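Local atomic coordinates of lithostathine-1-alpha (Homo sapiens, PDB entry 1QDD), a protein that might inhibit spontaneous calcium carbonate precipitation and may be associated with regeneration of pancreas and brain. Residues A[26-31]-A[67-72]; A[41-44]-A[48-51]; A[76-81]-A[89-94]; A[114-119]-A[125-130]. The protein carries 1 engineered substitution. All blocks are in the same frame, centred on the assembly; numbering follows the deposited sequence.

Contact 1 (A[26-31]-A[67-72]); sequences YYFNED and KESGTD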
loop_
_atom_site.group_PDB
_atom_site.type_symbol
_atom_site.label_atom_id
_atom_site.label_comp_id
_atom_site.label_asym_id
_atom_site.label_seq_id
_atom_site.Cartn_x
_atom_site.Cartn_y
_atom_site.Cartn_z
ATOM N N TYR A 26 6.714 -0.248 7.207
ATOM C CA TYR A 26 6.082 -0.930 6.081
ATOM C C TYR A 26 6.401 -2.417 6.027
ATOM O O TYR A 26 7.519 -2.793 6.415
ATOM C CB TYR A 26 6.638 -0.304 4.784
ATOM C CG TYR A 26 6.409 1.158 4.516
ATOM C CD1 TYR A 26 7.109 2.139 5.233
ATOM C CD2 TYR A 26 5.537 1.606 3.523
ATOM C CE1 TYR A 26 6.928 3.486 5.009
ATOM C CE2 TYR A 26 5.358 2.960 3.289
ATOM C CZ TYR A 26 6.052 3.888 4.024
ATOM O OH TYR A 26 5.912 5.250 3.820
ATOM N N TYR A 27 5.513 -3.237 5.476
ATOM C CA TYR A 27 5.847 -4.648 5.270
ATOM C C TYR A 27 5.000 -5.240 4.151
ATOM O O TYR A 27 3.865 -4.836 3.908
ATOM C CB TYR A 27 5.702 -5.520 6.517
ATOM C CG TYR A 27 4.344 -5.523 7.165
ATOM C CD1 TYR A 27 3.401 -6.484 6.856
ATOM C CD2 TYR A 27 3.979 -4.543 8.081
ATOM C CE1 TYR A 27 2.140 -6.483 7.435
ATOM C CE2 TYR A 27 2.739 -4.533 8.682
ATOM C CZ TYR A 27 1.828 -5.511 8.361
ATOM O OH TYR A 27 0.580 -5.505 8.958
ATOM N N PHE A 28 5.563 -6.223 3.453
ATOM C CA PHE A 28 4.924 -6.985 2.393
ATOM C C PHE A 28 4.409 -8.307 2.970
ATOM O O PHE A 28 5.161 -9.012 3.678
ATOM C CB PHE A 28 5.911 -7.258 1.253
ATOM C CG PHE A 28 5.412 -8.203 0.189
ATOM C CD1 PHE A 28 5.999 -9.455 0.047
ATOM C CD2 PHE A 28 4.374 -7.871 -0.658
ATOM C CE1 PHE A 28 5.563 -10.346 -0.919
ATOM C CE2 PHE A 28 3.935 -8.751 -1.620
ATOM C CZ PHE A 28 4.523 -9.993 -1.758
ATOM N N ASN A 29 3.158 -8.650 2.798
ATOM C CA ASN A 29 2.536 -9.894 3.258
ATOM C C ASN A 29 2.142 -10.722 2.037
ATOM O O ASN A 29 1.330 -10.272 1.216
ATOM C CB ASN A 29 1.322 -9.565 4.129
ATOM C CG ASN A 29 0.728 -10.720 4.892
ATOM O OD1 ASN A 29 0.026 -10.577 5.924
ATOM N ND2 ASN A 29 0.940 -11.928 4.423
ATOM N N GLU A 30 2.687 -11.930 1.887
ATOM C CA GLU A 30 2.417 -12.800 0.745
ATOM C C GLU A 30 1.119 -13.568 0.818
ATOM O O GLU A 30 0.777 -14.335 -0.117
ATOM C CB GLU A 30 3.629 -13.712 0.463
ATOM C CG GLU A 30 3.792 -14.057 -1.020
ATOM C CD GLU A 30 5.071 -14.817 -1.297
ATOM O OE1 GLU A 30 5.228 -15.925 -0.747
ATOM O OE2 GLU A 30 5.919 -14.316 -2.062
ATOM N N ASP A 31 0.268 -13.362 1.793
ATOM C CA ASP A 31 -1.065 -13.935 1.885
ATOM C C ASP A 31 -1.986 -13.357 0.815
ATOM O O ASP A 31 -2.024 -12.121 0.671
ATOM C CB ASP A 31 -1.628 -13.559 3.250
ATOM C CG ASP A 31 -2.971 -14.179 3.568
ATOM O OD1 ASP A 31 -3.361 -15.171 2.930
ATOM O OD2 ASP A 31 -3.614 -13.637 4.492
ATOM N N LYS A 67 10.483 -6.155 -4.301
ATOM C CA LYS A 67 11.541 -6.866 -5.019
ATOM C C LYS A 67 12.474 -7.590 -4.064
ATOM O O LYS A 67 12.830 -8.762 -4.310
ATOM C CB LYS A 67 12.308 -5.888 -5.907
ATOM C CG LYS A 67 11.613 -5.504 -7.201
ATOM C CD LYS A 67 12.622 -5.035 -8.246
ATOM C CE LYS A 67 12.889 -6.133 -9.262
ATOM N NZ LYS A 67 14.330 -6.234 -9.615
ATOM N N GLU A 68 12.859 -6.992 -2.956
ATOM C CA GLU A 68 13.753 -7.585 -1.974
ATOM C C GLU A 68 13.188 -8.801 -1.267
ATOM O O GLU A 68 13.943 -9.654 -0.755
ATOM C CB GLU A 68 14.198 -6.505 -0.968
ATOM C CG GLU A 68 15.208 -5.546 -1.588
ATOM C CD GLU A 68 15.622 -4.402 -0.687
ATOM O OE1 GLU A 68 15.289 -4.411 0.515
ATOM O OE2 GLU A 68 16.308 -3.480 -1.184
ATOM N N SER A 69 11.872 -8.989 -1.261
ATOM C CA SER A 69 11.238 -10.158 -0.691
ATOM C C SER A 69 11.515 -11.419 -1.504
ATOM O O SER A 69 11.315 -12.518 -0.959
ATOM C CB SER A 69 9.713 -9.991 -0.586
ATOM O OG SER A 69 9.087 -10.164 -1.846
ATOM N N GLY A 70 11.848 -11.310 -2.781
ATOM C CA GLY A 70 12.007 -12.471 -3.635
ATOM C C GLY A 70 10.714 -13.022 -4.176
ATOM O O GLY A 70 10.749 -14.079 -4.827
ATOM N N THR A 71 9.559 -12.385 -3.978
ATOM C CA THR A 71 8.286 -12.895 -4.462
ATOM C C THR A 71 8.251 -13.119 -5.973
ATOM O O THR A 71 8.840 -12.353 -6.730
ATOM C CB THR A 71 7.120 -11.972 -4.025
ATOM O OG1 THR A 71 5.875 -12.635 -4.290
ATOM C CG2 THR A 71 7.091 -10.612 -4.698
ATOM N N ASP A 72 7.478 -14.120 -6.389
ATOM C CA ASP A 72 7.139 -14.372 -7.777
ATOM C C ASP A 72 5.756 -13.840 -8.147
ATOM O O ASP A 72 5.277 -14.042 -9.273
ATOM C CB ASP A 72 7.210 -15.876 -8.103
ATOM C CG ASP A 72 8.635 -16.415 -8.032
ATOM O OD1 ASP A 72 8.846 -17.382 -7.259
ATOM O OD2 ASP A 72 9.511 -15.810 -8.685
HETATM O O HOH W 1 5.839 -15.938 -4.790
#

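Contact 2 (A[41-44]-A[48-51]); sequences YCQN and GNLV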
loop_
_atom_site.group_PDB
_atom_site.type_symbol
_atom_site.label_atom_id
_atom_site.label_comp_id
_atom_site.label_asym_id
_atom_site.label_seq_id
_atom_site.Cartn_x
_atom_site.Cartn_y
_atom_site.Cartn_z
ATOM N N TYR A 41 -6.585 -6.567 7.654
ATOM C CA TYR A 41 -5.389 -7.126 8.263
ATOM C C TYR A 41 -4.466 -5.989 8.676
ATOM O O TYR A 41 -3.925 -5.931 9.794
ATOM C CB TYR A 41 -4.667 -8.111 7.319
ATOM C CG TYR A 41 -3.409 -8.701 7.922
ATOM C CD1 TYR A 41 -3.415 -9.972 8.502
ATOM C CD2 TYR A 41 -2.203 -8.019 7.942
ATOM C CE1 TYR A 41 -2.270 -10.511 9.072
ATOM C CE2 TYR A 41 -1.069 -8.538 8.521
ATOM C CZ TYR A 41 -1.102 -9.792 9.080
ATOM O OH TYR A 41 0.048 -10.310 9.655
ATOM N N CYS A 42 -4.240 -5.030 7.759
ATOM C CA CYS A 42 -3.368 -3.909 8.072
ATOM C C CYS A 42 -3.870 -3.084 9.253
ATOM O O CYS A 42 -3.057 -2.594 10.053
ATOM C CB CYS A 42 -3.168 -3.004 6.867
ATOM S SG CYS A 42 -2.477 -3.702 5.363
ATOM N N GLN A 43 -5.180 -2.906 9.377
ATOM C CA GLN A 43 -5.765 -2.154 10.485
ATOM C C GLN A 43 -5.549 -2.886 11.803
ATOM O O GLN A 43 -5.330 -2.268 12.851
ATOM C CB GLN A 43 -7.266 -1.951 10.244
ATOM C CG GLN A 43 -7.620 -0.996 9.128
ATOM C CD GLN A 43 -9.092 -0.738 8.909
ATOM O OE1 GLN A 43 -9.576 -0.774 7.772
ATOM N NE2 GLN A 43 -9.815 -0.455 9.983
ATOM N N ASN A 44 -5.669 -4.209 11.781
ATOM C CA ASN A 44 -5.550 -5.019 12.994
ATOM C C ASN A 44 -4.144 -5.036 13.553
ATOM O O ASN A 44 -3.985 -5.225 14.777
ATOM C CB ASN A 44 -6.062 -6.433 12.730
ATOM C CG ASN A 44 -7.557 -6.558 12.559
ATOM O OD1 ASN A 44 -8.331 -5.706 12.988
ATOM N ND2 ASN A 44 -7.987 -7.631 11.904
ATOM N N GLY A 48 -2.668 0.224 11.171
ATOM C CA GLY A 48 -2.241 0.724 9.866
ATOM C C GLY A 48 -3.361 0.643 8.848
ATOM O O GLY A 48 -4.552 0.587 9.150
ATOM N N ASN A 49 -3.007 0.679 7.564
ATOM C CA ASN A 49 -3.889 0.577 6.420
ATOM C C ASN A 49 -3.059 0.019 5.250
ATOM O O ASN A 49 -1.833 0.019 5.330
ATOM C CB ASN A 49 -4.522 1.875 5.916
ATOM C CG ASN A 49 -5.751 2.298 6.687
ATOM O OD1 ASN A 49 -5.658 3.268 7.460
ATOM N ND2 ASN A 49 -6.889 1.647 6.533
ATOM N N LEU A 50 -3.719 -0.422 4.195
ATOM C CA LEU A 50 -3.000 -0.743 2.974
ATOM C C LEU A 50 -2.187 0.509 2.629
ATOM O O LEU A 50 -2.618 1.654 2.875
ATOM C CB LEU A 50 -3.954 -1.036 1.815
ATOM C CG LEU A 50 -4.553 -2.442 1.746
ATOM C CD1 LEU A 50 -5.650 -2.540 0.700
ATOM C CD2 LEU A 50 -3.457 -3.478 1.478
ATOM N N VAL A 51 -1.027 0.340 2.026
ATOM C CA VAL A 51 -0.130 1.460 1.772
ATOM C C VAL A 51 -0.770 2.542 0.920
ATOM O O VAL A 51 -1.423 2.270 -0.085
ATOM C CB VAL A 51 1.200 0.942 1.179
ATOM C CG1 VAL A 51 1.056 0.302 -0.186
ATOM C CG2 VAL A 51 2.269 2.023 1.131
#

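Contact 3 (A[76-81]-A[89-94]); sequences VWIGLH and WHWSSG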
loop_
_atom_site.group_PDB
_atom_site.type_symbol
_atom_site.label_atom_id
_atom_site.label_comp_id
_atom_site.label_asym_id
_atom_site.label_seq_id
_atom_site.Cartn_x
_atom_site.Cartn_y
_atom_site.Cartn_z
ATOM N N VAL A 76 0.174 -6.855 -6.579
ATOM C CA VAL A 76 0.238 -6.571 -5.146
ATOM C C VAL A 76 -0.723 -5.429 -4.807
ATOM O O VAL A 76 -0.622 -4.357 -5.427
ATOM C CB VAL A 76 1.666 -6.216 -4.686
ATOM C CG1 VAL A 76 1.725 -5.910 -3.195
ATOM C CG2 VAL A 76 2.647 -7.343 -5.019
ATOM N N TRP A 77 -1.603 -5.585 -3.843
ATOM C CA TRP A 77 -2.542 -4.506 -3.502
ATOM C C TRP A 77 -1.905 -3.285 -2.828
ATOM O O TRP A 77 -1.008 -3.391 -1.989
ATOM C CB TRP A 77 -3.583 -5.025 -2.503
ATOM C CG TRP A 77 -4.663 -5.973 -2.887
ATOM C CD1 TRP A 77 -4.980 -7.142 -2.249
ATOM C CD2 TRP A 77 -5.606 -5.841 -3.957
ATOM N NE1 TRP A 77 -6.055 -7.737 -2.858
ATOM C CE2 TRP A 77 -6.458 -6.963 -3.915
ATOM C CE3 TRP A 77 -5.800 -4.882 -4.959
ATOM C CZ2 TRP A 77 -7.498 -7.142 -4.829
ATOM C CZ3 TRP A 77 -6.846 -5.061 -5.851
ATOM C CH2 TRP A 77 -7.672 -6.191 -5.787
ATOM N N ILE A 78 -2.442 -2.122 -3.203
ATOM C CA ILE A 78 -2.190 -0.840 -2.545
ATOM C C ILE A 78 -3.564 -0.292 -2.126
ATOM O O ILE A 78 -4.603 -0.815 -2.519
ATOM C CB ILE A 78 -1.347 0.154 -3.324
ATOM C CG1 ILE A 78 -2.027 0.593 -4.627
ATOM C CG2 ILE A 78 0.036 -0.432 -3.610
ATOM C CD1 ILE A 78 -1.302 1.708 -5.363
ATOM N N GLY A 79 -3.582 0.771 -1.313
ATOM C CA GLY A 79 -4.814 1.287 -0.746
ATOM C C GLY A 79 -5.756 2.142 -1.555
ATOM O O GLY A 79 -6.626 2.792 -0.933
ATOM N N LEU A 80 -5.623 2.228 -2.858
ATOM C CA LEU A 80 -6.442 3.104 -3.692
ATOM C C LEU A 80 -7.662 2.376 -4.217
ATOM O O LEU A 80 -7.553 1.222 -4.672
ATOM C CB LEU A 80 -5.610 3.700 -4.828
ATOM C CG LEU A 80 -6.147 4.979 -5.487
ATOM C CD1 LEU A 80 -5.979 6.198 -4.598
ATOM C CD2 LEU A 80 -5.444 5.249 -6.817
ATOM N N HIS A 81 -8.836 3.000 -4.150
ATOM C CA HIS A 81 -10.074 2.385 -4.631
ATOM C C HIS A 81 -11.062 3.456 -5.064
ATOM O O HIS A 81 -10.879 4.646 -4.767
ATOM C CB HIS A 81 -10.668 1.425 -3.605
ATOM C CG HIS A 81 -11.239 2.053 -2.373
ATOM N ND1 HIS A 81 -12.469 1.672 -1.866
ATOM C CD2 HIS A 81 -10.761 2.988 -1.524
ATOM C CE1 HIS A 81 -12.717 2.369 -0.775
ATOM N NE2 HIS A 81 -11.718 3.191 -0.540
ATOM N N TRP A 89 -11.084 8.527 -7.095
ATOM C CA TRP A 89 -10.204 7.652 -6.333
ATOM C C TRP A 89 -9.868 8.165 -4.957
ATOM O O TRP A 89 -9.666 9.369 -4.730
ATOM C CB TRP A 89 -8.904 7.398 -7.130
ATOM C CG TRP A 89 -9.162 6.813 -8.483
ATOM C CD1 TRP A 89 -9.330 7.493 -9.652
ATOM C CD2 TRP A 89 -9.359 5.429 -8.794
ATOM N NE1 TRP A 89 -9.618 6.621 -10.670
ATOM C CE2 TRP A 89 -9.658 5.344 -10.174
ATOM C CE3 TRP A 89 -9.345 4.255 -8.054
ATOM C CZ2 TRP A 89 -9.901 4.130 -10.810
ATOM C CZ3 TRP A 89 -9.584 3.041 -8.682
ATOM C CH2 TRP A 89 -9.866 2.996 -10.051
ATOM N N HIS A 90 -9.828 7.287 -3.959
ATOM C CA HIS A 90 -9.490 7.628 -2.597
ATOM C C HIS A 90 -8.546 6.603 -1.969
ATOM O O HIS A 90 -8.611 5.405 -2.278
ATOM C CB HIS A 90 -10.730 7.628 -1.674
ATOM C CG HIS A 90 -11.727 8.702 -1.998
ATOM N ND1 HIS A 90 -11.725 9.935 -1.392
ATOM C CD2 HIS A 90 -12.746 8.702 -2.890
ATOM C CE1 HIS A 90 -12.719 10.664 -1.905
ATOM N NE2 HIS A 90 -13.343 9.941 -2.808
ATOM N N TRP A 91 -7.690 7.033 -1.063
ATOM C CA TRP A 91 -6.820 6.161 -0.280
ATOM C C TRP A 91 -7.613 5.689 0.933
ATOM O O TRP A 91 -8.309 6.490 1.591
ATOM C CB TRP A 91 -5.552 6.869 0.221
ATOM C CG TRP A 91 -4.558 7.177 -0.850
ATOM C CD1 TRP A 91 -4.251 8.421 -1.339
ATOM C CD2 TRP A 91 -3.773 6.263 -1.623
ATOM N NE1 TRP A 91 -3.321 8.331 -2.351
ATOM C CE2 TRP A 91 -3.004 6.999 -2.539
ATOM C CE3 TRP A 91 -3.618 4.871 -1.601
ATOM C CZ2 TRP A 91 -2.161 6.406 -3.467
ATOM C CZ3 TRP A 91 -2.776 4.271 -2.522
ATOM C CH2 TRP A 91 -2.053 5.041 -3.436
ATOM N N SER A 92 -7.518 4.424 1.325
ATOM C CA SER A 92 -8.221 3.893 2.493
ATOM C C SER A 92 -7.796 4.610 3.761
ATOM O O SER A 92 -8.613 4.694 4.707
ATOM C CB SER A 92 -8.037 2.383 2.608
ATOM O OG SER A 92 -6.704 2.018 2.866
ATOM N N SER A 93 -6.591 5.135 3.872
ATOM C CA SER A 93 -6.147 5.873 5.042
ATOM C C SER A 93 -6.747 7.270 5.144
ATOM O O SER A 93 -6.581 7.910 6.200
ATOM C CB SER A 93 -4.627 6.044 5.032
ATOM O OG SER A 93 -4.236 6.887 3.968
ATOM N N GLY A 94 -7.339 7.807 4.088
ATOM C CA GLY A 94 -7.894 9.156 4.123
ATOM C C GLY A 94 -6.956 10.216 3.587
ATOM O O GLY A 94 -7.336 11.397 3.505
#

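Contact 4 (A[114-119]-A[125-130]); sequences YCVSLT and QKWKDV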
loop_
_atom_site.group_PDB
_atom_site.type_symbol
_atom_site.label_atom_id
_atom_site.label_comp_id
_atom_site.label_asym_id
_atom_site.label_seq_id
_atom_site.Cartn_x
_atom_site.Cartn_y
_atom_site.Cartn_z
ATOM N N TYR A 114 -12.263 -1.476 -9.736
ATOM C CA TYR A 114 -12.522 -0.495 -8.679
ATOM C C TYR A 114 -11.493 -0.500 -7.562
ATOM O O TYR A 114 -11.610 0.289 -6.602
ATOM C CB TYR A 114 -13.975 -0.625 -8.168
ATOM C CG TYR A 114 -14.993 -0.460 -9.292
ATOM C CD1 TYR A 114 -15.757 -1.538 -9.729
ATOM C CD2 TYR A 114 -15.155 0.755 -9.940
ATOM C CE1 TYR A 114 -16.670 -1.395 -10.759
ATOM C CE2 TYR A 114 -16.062 0.904 -10.982
ATOM C CZ TYR A 114 -16.809 -0.177 -11.384
ATOM O OH TYR A 114 -17.710 -0.018 -12.419
ATOM N N CYS A 115 -10.473 -1.345 -7.596
ATOM C CA CYS A 115 -9.390 -1.440 -6.624
ATOM C C CYS A 115 -8.087 -1.445 -7.407
ATOM O O CYS A 115 -8.096 -1.736 -8.619
ATOM C CB CYS A 115 -9.510 -2.673 -5.736
ATOM S SG CYS A 115 -10.831 -2.544 -4.493
ATOM N N VAL A 116 -6.960 -1.063 -6.818
ATOM C CA VAL A 116 -5.700 -0.892 -7.521
ATOM C C VAL A 116 -4.555 -1.770 -7.031
ATOM O O VAL A 116 -4.324 -1.923 -5.822
ATOM C CB VAL A 116 -5.281 0.598 -7.436
ATOM C CG1 VAL A 116 -3.980 0.864 -8.193
ATOM C CG2 VAL A 116 -6.384 1.492 -7.987
ATOM N N SER A 117 -3.838 -2.353 -8.005
ATOM C CA SER A 117 -2.647 -3.148 -7.710
ATOM C C SER A 117 -1.413 -2.604 -8.414
ATOM O O SER A 117 -1.488 -1.965 -9.478
ATOM C CB SER A 117 -2.873 -4.597 -8.140
ATOM O OG SER A 117 -3.045 -4.716 -9.536
ATOM N N LEU A 118 -0.239 -2.928 -7.876
ATOM C CA LEU A 118 1.062 -2.735 -8.505
ATOM C C LEU A 118 1.405 -3.953 -9.382
ATOM O O LEU A 118 1.126 -5.087 -8.968
ATOM C CB LEU A 118 2.160 -2.603 -7.460
ATOM C CG LEU A 118 2.026 -1.463 -6.448
ATOM C CD1 LEU A 118 3.034 -1.623 -5.313
ATOM C CD2 LEU A 118 2.178 -0.109 -7.113
ATOM N N THR A 119 2.017 -3.738 -10.527
ATOM C CA THR A 119 2.275 -4.833 -11.465
ATOM C C THR A 119 3.757 -5.189 -11.538
ATOM O O THR A 119 4.645 -4.340 -11.639
ATOM C CB THR A 119 1.721 -4.489 -12.866
ATOM O OG1 THR A 119 2.368 -3.316 -13.353
ATOM C CG2 THR A 119 0.217 -4.255 -12.846
ATOM N N GLN A 125 6.197 -0.428 -10.124
ATOM C CA GLN A 125 6.163 1.021 -10.106
ATOM C C GLN A 125 4.891 1.601 -10.705
ATOM O O GLN A 125 4.642 2.794 -10.446
ATOM C CB GLN A 125 7.363 1.584 -10.885
ATOM C CG GLN A 125 8.701 1.333 -10.207
ATOM C CD GLN A 125 9.825 2.042 -10.942
ATOM O OE1 GLN A 125 9.697 3.212 -11.311
ATOM N NE2 GLN A 125 10.915 1.328 -11.191
ATOM N N LYS A 126 4.140 0.856 -11.496
ATOM C CA LYS A 126 2.924 1.357 -12.126
ATOM C C LYS A 126 1.690 0.599 -11.650
ATOM O O LYS A 126 1.776 -0.508 -11.124
ATOM C CB LYS A 126 3.003 1.322 -13.647
ATOM C CG LYS A 126 4.166 2.042 -14.302
ATOM C CD LYS A 126 3.935 3.530 -14.418
ATOM C CE LYS A 126 5.046 4.240 -15.180
ATOM N NZ LYS A 126 4.967 5.712 -14.957
ATOM N N TRP A 127 0.535 1.223 -11.784
ATOM C CA TRP A 127 -0.735 0.818 -11.237
ATOM C C TRP A 127 -1.730 0.309 -12.275
ATOM O O TRP A 127 -1.791 0.830 -13.391
ATOM C CB TRP A 127 -1.380 2.032 -10.558
ATOM C CG TRP A 127 -0.600 2.735 -9.491
ATOM C CD1 TRP A 127 0.568 2.366 -8.909
ATOM C CD2 TRP A 127 -0.964 3.980 -8.857
ATOM N NE1 TRP A 127 0.976 3.280 -7.954
ATOM C CE2 TRP A 127 0.041 4.275 -7.917
ATOM C CE3 TRP A 127 -2.044 4.847 -9.015
ATOM C CZ2 TRP A 127 -0.024 5.430 -7.123
ATOM C CZ3 TRP A 127 -2.095 5.990 -8.228
ATOM C CH2 TRP A 127 -1.088 6.257 -7.301
ATOM N N LYS A 128 -2.556 -0.650 -11.883
ATOM C CA LYS A 128 -3.641 -1.161 -12.720
ATOM C C LYS A 128 -4.906 -1.286 -11.887
ATOM O O LYS A 128 -4.861 -1.725 -10.746
ATOM C CB LYS A 128 -3.233 -2.531 -13.259
ATOM C CG LYS A 128 -4.208 -3.336 -14.084
ATOM C CD LYS A 128 -3.449 -4.501 -14.694
ATOM C CE LYS A 128 -3.411 -5.747 -13.835
ATOM N NZ LYS A 128 -3.026 -6.904 -14.713
ATOM N N ASP A 129 -6.051 -0.924 -12.466
ATOM C CA ASP A 129 -7.362 -1.125 -11.865
ATOM C C ASP A 129 -7.862 -2.545 -12.108
ATOM O O ASP A 129 -7.818 -2.994 -13.262
ATOM C CB ASP A 129 -8.396 -0.120 -12.390
ATOM C CG ASP A 129 -8.588 -0.083 -13.890
ATOM O OD1 ASP A 129 -7.578 0.027 -14.603
ATOM O OD2 ASP A 129 -9.748 -0.153 -14.368
ATOM N N VAL A 130 -8.312 -3.244 -11.101
ATOM C CA VAL A 130 -8.751 -4.639 -11.164
ATOM C C VAL A 130 -9.960 -4.854 -10.266
ATOM O O VAL A 130 -10.257 -4.010 -9.409
ATOM C CB VAL A 130 -7.620 -5.583 -10.690
ATOM C CG1 VAL A 130 -6.456 -5.694 -11.657
ATOM C CG2 VAL A 130 -7.097 -5.141 -9.325
#

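Contact 1 (A[26-31]-A[67-72])
Phe28 reaches out from strand 24-33 of the C-type lectin fold and brings the CD1-CE1-CZ side of its ring obliquely against the loop that leaves helix 56-68. Its CG stands opposite the backbone N (chi1 172°), which carries the ring off the strand toward Ser69 and Thr71. Phe28 CE1 is 3.6 Å from Ser69 OG and 3.8 Å from Thr71 CB, and the side chains of Phe28 and Thr71 cross at about a right angle. Ser69 OG is already engaged, since it accepts from Thr71 N at 3.1 Å in an ST turn and also bonds Ile66 O in the helix; the aromatic ring thus packs on a turn that is internally braced. Gly70, with positive phi, lets the chain swing out of the helix here. Two residues along the strand, Glu30 runs past Thr71 in the opposite sense, its chain extended beyond CG. Thr71 OG1 donates to Glu30 OE2 at 2.8 Å and itself receives Asp73 N. The contact lies at the surface, and a water takes part: it donates to Glu30 OE2 at 3.2 Å and accepts from Asp72 N. Thr71 OG1 approaches Glu30 OE2 on the anti side, 21° out of the carboxylate plane.

Contact 2 (A[41-44]-A[48-51])
Cys42 lays its CB and SG over the backbone of Asn49 and Leu50, where the last turn of helix 35-44 meets the short strand 49-50. Of the side-chain atoms Cys42 CB comes nearest, 3.4 Å from Asn49 C; Cys42 SG lies 3.7 Å from Leu50 N and 4.0 Å from Leu50 CD2. With SG anti to the carbonyl carbon (chi1 -58°), CB faces the strand and SG lies beside it, where it forms the disulfide with Cys140, one of the cystine links of this C-type lectin domain. The backbones are tied together as well. Gly48 N donates to Cys42 O at 3.1 Å, a bent bond with an N-H...O angle of 138° and the donor tilted 34° from the carbonyl plane. Next to it, Gln43 CA makes a CA-H...O contact of 3.3 Å with Gly48 O. Gly48 brings no side chain to this close passage, and the two backbones come within 4.6 Å between Gln43 CA and Gly48 CA. On the outer side the Gln43 chain, extended beyond CG, lies across Asn49 in its modelled conformer. Asp39 OD1 of the helix accepts from Leu50 N. Leu50 CB points away from the helix segment, though CD2 touches Cys42 SG; the side chain also packs on Trp35 and Ala38 of that helix and Phe138 of strand 136-143, placing the contact between helix 35-44 and the sheet.

Contact 3 (A[76-81]-A[89-94])
Gly79 O takes the shortest polar bond here, from Ser92 N at 2.9 Å, with an N-H...O angle of 148° and the donor tilted 17° from the carbonyl plane. Trp91 CA adds a CA-H...O contact to the same oxygen at 3.4 Å. Farther along, His81 and His90 exchange two backbone bonds: His90 N gives to His81 O at 3.0 Å and His81 N to His90 O at 3.1 Å. Together they form a short antiparallel hairpin of strands 80-81 and 90-91 within the C-type lectin domain, and the chain turns a corner at Gly79 to leave the main sheet for it. Leu80 and Trp91, a non-hydrogen-bonded pair, share one face of the hairpin. A chi1 of -159° swings Leu80 CG to the carbonyl-carbon side, and Leu80 CD1 is set over the indole of Trp91 in a CH-pi contact, 3.8 Å from the centroid of its six-membered ring. Leu80 CB lies over the same indole, whereas Ile78 CD1 meets it at the edge, 3.9 Å from Trp91 CH2. Leu80 also crosses Trp89 at about a right angle, its CG against Trp89 CB. On the other face the His81 ring turns an edge to His90 O and stacks on Trp35. Ser92 OG, near Gly79, bonds Asp39, and the type I turn from Trp91 to Gly94 is closed by Gly94 N donating to Trp91 O at 3.0 Å.

Contact 4 (A[114-119]-A[125-130])
An antiparallel beta hairpin of the C-type lectin domain joins strand 115-119 to strand 127-130, with a classic beta bulge at one end, where Tyr114 and Cys115 both face Val130. Cys115 N donates to Val130 O at 3.2 Å and Tyr114 N adds a weak bond to the same oxygen. Val130 N returns a bond to Cys115 O, Ser117 and Lys128 exchange two more, and Thr119 N reaches Lys126 O at 3.3 Å. On one face two aliphatic side chains approach Trp127 from the same side of its indole plane: Leu118 CD2 at the pyrrole end, 3.5 Å from Trp127 CD1, and Val116 CG1 3.7 Å from Trp127 CB. On that same face Asp129 OD2 accepts from Gly113 N and pairs with Arg87, and OD1 accepts from Ser108 N. The other face carries Cys115, tied to Cys132, Ser117, whose OG bonds Asn75, Lys128 and Val130. At the strand end Thr119 CG2 crosses the Lys128 chain, 3.9 Å from Lys128 CB; that chain leaves CB anti to the backbone N (chi1 176°). Backbone pairing, regular beyond the bulge, sets the register, while the buried carboxylate of Asp129 probably has its charge balanced largely by Arg87 and the two backbone N-H groups.

Contact 1 is a surface contact, whereas contact 2 is buried and contacts 3 and 4 are partly so. Their chemistry follows: a carboxylate, hydroxyls and a water at the end of helix 56-68, a half-cystine packed on backbone in contact 2, and ladders of backbone bonds with indoles and aliphatic groups in the two hairpins. All four reach the same sheet. Contacts 3 and 4 are joined through strands 75-78 and 115-119, which are neighbours there, and Leu80 of one packs on Val116 and Trp127 of the other. Val51 O meets Gly79 N, linking contact 2 to contact 3, while Phe28 of contact 1 touches Val76. Contact 4 touches neither contact 1 nor contact 2.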